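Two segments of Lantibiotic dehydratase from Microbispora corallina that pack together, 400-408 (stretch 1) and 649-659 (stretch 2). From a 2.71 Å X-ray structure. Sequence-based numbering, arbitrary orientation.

Stretch 1 (400-408) RRGMRALRR
Stretch 2, residues 649-659: ARLLFELGLEG

Stretch 2 begins in a helix that started earlier in the chain and passes through Leu-657 (phi/psi -92/2) into extended Glu-658 (-60/148); Gly-659 turns at 75/-1, where positive phi favours glycine. Stretch 1 is a loop with a 3-10 turn at 404-405; Arg-407 and Arg-408 are helical, with Leu-406 at the N-cap position. Stretch 1 runs forward as stretch 2 runs back: CA atoms of Arg-401 and Gly-659 lie 5.0 Å apart, those of Gly-402 and Glu-658 4.1 Å, and those of Met-403 and Glu-654 6.5 Å; together the stretches bury 552 Å².

The polar anchor is a salt bridge. Arg-407 folds its chain (chi1-chi3 m, m, p; chi4 70°) so that its guanidinium meets the Glu-658 carboxylate near its own plane: Arg-407 NH1 donates to Glu-658 OE2 (3.0 Å, 164°) and NH2 to OE1 (3.2 Å, 155°). Arg-407 NH1 also donates to Met-403 O (3.1 Å), tying the loop to the same group. Glu-658 reaches it with chi1 and chi2 both m and chi3 -68°. Water 1 links Arg-401 O (3.0 Å, weak), Glu-658 OE1 (2.9 Å, weak) and Gly-659 N (3.1 Å).

Gly-402, at 82/171, brings its CA to 3.3 Å from Leu-657 O in a CA-H...O contact; a CB here would lie 2.5 Å from Glu-658 OE2 and jam against the preceding carbonyl, so glycine fits.

Buried, branched Leu-406 (m, t) packs against two leucines, CD2 4.0 Å from Leu-651 CD1 and CD1 4.1 Å from Leu-655 CD2. Flexible, unbranched Met-403 (m, m, m) lies along two side chains, CG 4.4 Å from Leu-657 CD1 and CE 4.5 Å from Phe-653 CE2.

One helical turn apart, Arg-650 (chi1-chi3 all t) and Glu-654 (m, t, chi3 -28°) form a salt bridge, Arg-650 NH2 to Glu-654 OE2 at 2.7 Å. Small Ala-405 fits against the pair, its CB 3.6 Å from Arg-650 NH2 and 3.7 Å from Glu-654 OE1.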

ATOM      1  N   ARG A 400     -18.590   8.132   0.432  1.00 22.09           N
ATOM      2  CA  ARG A 400     -17.705   8.609  -0.611  1.00 23.32           C
ATOM      3  C   ARG A 400     -18.543   9.427  -1.621  1.00 22.47           C
ATOM      4  O   ARG A 400     -19.727   9.160  -1.784  1.00 23.53           O
ATOM      5  CB  ARG A 400     -17.097   7.369  -1.288  1.00 14.63           C
ATOM      6  CG  ARG A 400     -16.014   7.663  -2.283  1.00 18.33           C
ATOM      7  CD  ARG A 400     -15.803   6.518  -3.245  1.00 19.66           C
ATOM      8  NE  ARG A 400     -15.880   5.204  -2.615  1.00 29.05           N
ATOM      9  CZ  ARG A 400     -14.950   4.718  -1.797  1.00 32.16           C
ATOM     10  NH1 ARG A 400     -13.883   5.454  -1.503  1.00 32.34           N
ATOM     11  NH2 ARG A 400     -15.090   3.509  -1.261  1.00 26.57           N
ATOM     12  N   ARG A 401     -17.968  10.431  -2.273  1.00 18.30           N
ATOM     13  CA  ARG A 401     -18.633  11.046  -3.437  1.00 19.21           C
ATOM     14  C   ARG A 401     -17.857  10.748  -4.728  1.00 16.96           C
ATOM     15  O   ARG A 401     -16.638  10.882  -4.780  1.00 14.11           O
ATOM     16  CB  ARG A 401     -18.852  12.553  -3.232  1.00 18.59           C
ATOM     17  CG  ARG A 401     -20.101  12.869  -2.392  1.00 23.81           C
ATOM     18  CD  ARG A 401     -19.845  13.942  -1.300  1.00 22.77           C
ATOM     19  NE  ARG A 401     -18.778  13.497  -0.413  1.00 18.95           N
ATOM     20  CZ  ARG A 401     -18.902  12.479   0.445  1.00 35.17           C
ATOM     21  NH1 ARG A 401     -20.064  11.828   0.540  1.00 34.81           N
ATOM     22  NH2 ARG A 401     -17.875  12.101   1.219  1.00 27.99           N
ATOM     23  N   GLY A 402     -18.556  10.326  -5.770  1.00 13.76           N
ATOM     24  CA  GLY A 402     -17.876  10.000  -7.009  1.00 12.35           C
ATOM     25  C   GLY A 402     -17.279   8.607  -7.011  1.00  8.62           C
ATOM     26  O   GLY A 402     -17.260   7.946  -5.995  1.00 11.58           O
ATOM     27  N   MET A 403     -16.804   8.161  -8.166  1.00 10.23           N
ATOM     28  CA  MET A 403     -16.054   6.919  -8.278  1.00  8.63           C
ATOM     29  C   MET A 403     -14.775   6.904  -7.407  1.00 14.06           C
ATOM     30  O   MET A 403     -14.097   7.923  -7.228  1.00 12.23           O
ATOM     31  CB  MET A 403     -15.636   6.711  -9.728  1.00  8.64           C
ATOM     32  CG  MET A 403     -16.762   6.544 -10.695  1.00  9.85           C
ATOM     33  SD  MET A 403     -17.533   4.923 -10.569  1.00 22.51           S
ATOM     34  CE  MET A 403     -16.440   3.968 -11.634  1.00 32.09           C
ATOM     35  N   ARG A 404     -14.436   5.721  -6.899  1.00 19.47           N
ATOM     36  CA  ARG A 404     -13.223   5.520  -6.130  1.00 15.18           C
ATOM     37  C   ARG A 404     -11.993   5.768  -7.006  1.00 11.78           C
ATOM     38  O   ARG A 404     -10.978   6.238  -6.522  1.00 15.03           O
ATOM     39  CB  ARG A 404     -13.184   4.109  -5.546  1.00 16.61           C
ATOM     40  CG  ARG A 404     -12.084   3.942  -4.534  1.00 34.41           C
ATOM     41  CD  ARG A 404     -11.990   2.539  -3.985  1.00 36.94           C
ATOM     42  NE  ARG A 404     -10.854   2.395  -3.069  1.00 41.29           N
ATOM     43  CZ  ARG A 404      -9.643   1.980  -3.439  1.00 45.63           C
ATOM     44  NH1 ARG A 404      -9.390   1.686  -4.710  1.00 45.80           N
ATOM     45  NH2 ARG A 404      -8.677   1.864  -2.541  1.00 49.73           N
ATOM     46  N   ALA A 405     -12.088   5.457  -8.292  1.00  7.53           N
ATOM     47  CA  ALA A 405     -10.994   5.700  -9.238  1.00  7.71           C
ATOM     48  C   ALA A 405     -10.470   7.146  -9.402  1.00 12.01           C
ATOM     49  O   ALA A 405      -9.472   7.358 -10.080  1.00  9.48           O
ATOM     50  CB  ALA A 405     -11.353   5.144 -10.605  1.00  6.27           C
ATOM     51  N   LEU A 406     -11.141   8.141  -8.837  1.00 11.42           N
ATOM     52  CA  LEU A 406     -10.709   9.508  -9.030  1.00  7.66           C
ATOM     53  C   LEU A 406     -10.473  10.146  -7.708  1.00 11.09           C
ATOM     54  O   LEU A 406     -10.374  11.366  -7.635  1.00 15.50           O
ATOM     55  CB  LEU A 406     -11.743  10.355  -9.777  1.00  8.27           C
ATOM     56  CG  LEU A 406     -12.145  10.127 -11.233  1.00 11.05           C
ATOM     57  CD1 LEU A 406     -13.074  11.265 -11.706  1.00  7.00           C
ATOM     58  CD2 LEU A 406     -10.928   9.974 -12.163  1.00  9.40           C
ATOM     59  N   ARG A 407     -10.426   9.364  -6.640  1.00  9.91           N
ATOM     60  CA  ARG A 407     -10.219   9.993  -5.334  1.00 12.42           C
ATOM     61  C   ARG A 407      -8.768  10.459  -5.117  1.00 16.91           C
ATOM     62  O   ARG A 407      -8.518  11.601  -4.713  1.00 14.96           O
ATOM     63  CB  ARG A 407     -10.723   9.101  -4.207  1.00 14.52           C
ATOM     64  CG  ARG A 407     -12.192   8.767  -4.317  1.00 12.89           C
ATOM     65  CD  ARG A 407     -13.107   9.792  -3.644  1.00 10.96           C
ATOM     66  NE  ARG A 407     -12.956  11.171  -4.100  1.00 13.30           N
ATOM     67  CZ  ARG A 407     -13.313  11.636  -5.307  1.00 15.95           C
ATOM     68  NH1 ARG A 407     -13.794  10.823  -6.249  1.00 10.16           N
ATOM     69  NH2 ARG A 407     -13.154  12.930  -5.590  1.00 14.51           N
ATOM     70  N   ARG A 408      -7.806   9.595  -5.426  1.00 17.64           N
ATOM     71  CA  ARG A 408      -6.407   9.998  -5.341  1.00 18.15           C
ATOM     72  C   ARG A 408      -6.060  11.046  -6.412  1.00 16.16           C
ATOM     73  O   ARG A 408      -5.249  11.932  -6.177  1.00 19.36           O
ATOM     74  CB  ARG A 408      -5.471   8.788  -5.415  1.00 16.25           C
ATOM     75  CG  ARG A 408      -5.605   7.801  -4.237  1.00 20.37           C
ATOM     76  CD  ARG A 408      -4.817   6.506  -4.522  1.00 27.13           C
ATOM     77  NE  ARG A 408      -3.394   6.837  -4.637  1.00 39.07           N
ATOM     78  CZ  ARG A 408      -2.590   7.040  -3.596  1.00 31.16           C
ATOM     79  NH1 ARG A 408      -3.053   6.875  -2.360  1.00 29.24           N
ATOM     80  NH2 ARG A 408      -1.327   7.385  -3.789  1.00 20.98           N
ATOM     81  N   ALA A 649     -12.590   9.877 -22.771  1.00  7.57           N
ATOM     82  CA  ALA A 649     -13.968   9.437 -22.710  1.00  8.34           C
ATOM     83  C   ALA A 649     -14.251   8.914 -21.321  1.00  8.64           C
ATOM     84  O   ALA A 649     -15.265   9.261 -20.711  1.00  7.13           O
ATOM     85  CB  ALA A 649     -14.229   8.341 -23.746  1.00 12.06           C
ATOM     86  N   ARG A 650     -13.361   8.058 -20.825  1.00  9.91           N
ATOM     87  CA  ARG A 650     -13.558   7.497 -19.502  1.00  7.45           C
ATOM     88  C   ARG A 650     -13.497   8.583 -18.415  1.00  8.69           C
ATOM     89  O   ARG A 650     -14.212   8.505 -17.407  1.00  9.62           O
ATOM     90  CB  ARG A 650     -12.574   6.371 -19.209  1.00  8.93           C
ATOM     91  CG  ARG A 650     -12.686   5.924 -17.755  1.00  9.65           C
ATOM     92  CD  ARG A 650     -11.814   4.770 -17.367  1.00  9.72           C
ATOM     93  NE  ARG A 650     -11.970   4.566 -15.943  1.00 11.19           N
ATOM     94  CZ  ARG A 650     -11.233   3.767 -15.194  1.00  7.28           C
ATOM     95  NH1 ARG A 650     -10.237   3.074 -15.717  1.00  7.37           N
ATOM     96  NH2 ARG A 650     -11.494   3.708 -13.906  1.00  6.16           N
ATOM     97  N   LEU A 651     -12.664   9.604 -18.616  1.00  6.59           N
ATOM     98  CA  LEU A 651     -12.568  10.669 -17.630  1.00  7.33           C
ATOM     99  C   LEU A 651     -13.888  11.447 -17.621  1.00  7.99           C
ATOM    100  O   LEU A 651     -14.396  11.809 -16.546  1.00  6.30           O
ATOM    101  CB  LEU A 651     -11.352  11.593 -17.882  1.00  5.24           C
ATOM    102  CG  LEU A 651     -11.111  12.704 -16.844  1.00  4.52           C
ATOM    103  CD1 LEU A 651     -10.906  12.134 -15.475  1.00  5.45           C
ATOM    104  CD2 LEU A 651      -9.935  13.601 -17.158  1.00  5.86           C
ATOM    105  N   LEU A 652     -14.453  11.670 -18.813  1.00  4.78           N
ATOM    106  CA  LEU A 652     -15.714  12.378 -18.926  1.00  5.21           C
ATOM    107  C   LEU A 652     -16.787  11.603 -18.191  1.00  6.75           C
ATOM    108  O   LEU A 652     -17.578  12.162 -17.417  1.00  7.32           O
ATOM    109  CB  LEU A 652     -16.104  12.594 -20.378  1.00  7.24           C
ATOM    110  CG  LEU A 652     -15.237  13.584 -21.161  1.00 11.00           C
ATOM    111  CD1 LEU A 652     -15.498  13.450 -22.656  1.00  6.33           C
ATOM    112  CD2 LEU A 652     -15.422  15.051 -20.655  1.00  7.76           C
ATOM    113  N   PHE A 653     -16.814  10.301 -18.426  1.00  6.21           N
ATOM    114  CA  PHE A 653     -17.785   9.479 -17.745  1.00  6.79           C
ATOM    115  C   PHE A 653     -17.652   9.607 -16.231  1.00  7.06           C
ATOM    116  O   PHE A 653     -18.620   9.898 -15.554  1.00 10.25           O
ATOM    117  CB  PHE A 653     -17.662   8.029 -18.173  1.00  6.59           C
ATOM    118  CG  PHE A 653     -18.312   7.081 -17.233  1.00  7.53           C
ATOM    119  CD1 PHE A 653     -19.699   7.030 -17.145  1.00  7.27           C
ATOM    120  CD2 PHE A 653     -17.547   6.234 -16.441  1.00  6.76           C
ATOM    121  CE1 PHE A 653     -20.318   6.143 -16.273  1.00  9.12           C
ATOM    122  CE2 PHE A 653     -18.147   5.347 -15.561  1.00  8.17           C
ATOM    123  CZ  PHE A 653     -19.543   5.292 -15.483  1.00 10.47           C
ATOM    124  N   GLU A 654     -16.452   9.456 -15.697  1.00  6.53           N
ATOM    125  CA  GLU A 654     -16.314   9.426 -14.237  1.00  8.20           C
ATOM    126  C   GLU A 654     -16.546  10.799 -13.614  1.00  5.34           C
ATOM    127  O   GLU A 654     -17.087  10.890 -12.536  1.00  7.58           O
ATOM    128  CB  GLU A 654     -14.969   8.798 -13.796  1.00  6.42           C
ATOM    129  CG  GLU A 654     -14.803   7.345 -14.311  1.00  7.72           C
ATOM    130  CD  GLU A 654     -13.610   6.594 -13.707  1.00 14.45           C
ATOM    131  OE1 GLU A 654     -12.618   7.264 -13.324  1.00 14.60           O
ATOM    132  OE2 GLU A 654     -13.658   5.334 -13.626  1.00 14.23           O
ATOM    133  N   LEU A 655     -16.196  11.866 -14.321  1.00  6.61           N
ATOM    134  CA  LEU A 655     -16.405  13.219 -13.812  1.00  8.43           C
ATOM    135  C   LEU A 655     -17.904  13.515 -13.630  1.00 10.16           C
ATOM    136  O   LEU A 655     -18.323  14.173 -12.665  1.00  8.00           O
ATOM    137  CB  LEU A 655     -15.755  14.241 -14.764  1.00  7.99           C
ATOM    138  CG  LEU A 655     -14.226  14.338 -14.660  1.00  5.62           C
ATOM    139  CD1 LEU A 655     -13.631  15.090 -15.816  1.00  5.26           C
ATOM    140  CD2 LEU A 655     -13.820  14.985 -13.353  1.00  5.16           C
ATOM    141  N   GLY A 656     -18.710  12.983 -14.545  1.00  9.52           N
ATOM    142  CA  GLY A 656     -20.136  13.163 -14.470  1.00  9.84           C
ATOM    143  C   GLY A 656     -20.682  12.651 -13.157  1.00 13.23           C
ATOM    144  O   GLY A 656     -21.669  13.198 -12.657  1.00 14.34           O
ATOM    145  N   LEU A 657     -20.046  11.630 -12.582  1.00 10.30           N
ATOM    146  CA  LEU A 657     -20.546  11.069 -11.324  1.00 11.82           C
ATOM    147  C   LEU A 657     -19.922  11.707 -10.075  1.00 12.58           C
ATOM    148  O   LEU A 657     -20.249  11.327  -8.945  1.00 11.74           O
ATOM    149  CB  LEU A 657     -20.401   9.550 -11.307  1.00  9.02           C
ATOM    150  CG  LEU A 657     -21.139   8.839 -12.438  1.00 12.81           C
ATOM    151  CD1 LEU A 657     -20.740   7.373 -12.502  1.00 11.43           C
ATOM    152  CD2 LEU A 657     -22.694   8.985 -12.309  1.00 10.38           C
ATOM    153  N   GLU A 658     -19.057  12.697 -10.282  1.00 10.30           N
ATOM    154  CA  GLU A 658     -18.473  13.429  -9.163  1.00 13.73           C
ATOM    155  C   GLU A 658     -19.582  14.111  -8.347  1.00 16.93           C
ATOM    156  O   GLU A 658     -20.636  14.475  -8.883  1.00 18.30           O
ATOM    157  CB  GLU A 658     -17.423  14.452  -9.643  1.00  9.85           C
ATOM    158  CG  GLU A 658     -16.040  13.862 -10.004  1.00 10.12           C
ATOM    159  CD  GLU A 658     -15.245  13.373  -8.786  1.00 13.77           C
ATOM    160  OE1 GLU A 658     -14.816  14.236  -7.967  1.00 12.58           O
ATOM    161  OE2 GLU A 658     -15.027  12.137  -8.667  1.00 11.40           O
ATOM    162  N   GLY A 659     -19.357  14.231  -7.047  1.00 11.61           N
ATOM    163  CA  GLY A 659     -20.290  14.901  -6.173  1.00 12.88           C
ATOM    164  C   GLY A 659     -21.524  14.083  -5.872  1.00 17.92           C
ATOM    165  O   GLY A 659     -22.396  14.528  -5.138  1.00 22.60           O
TER
HETATM  166  O   HOH W   1     -16.580  13.690  -5.683  1.00 15.69           O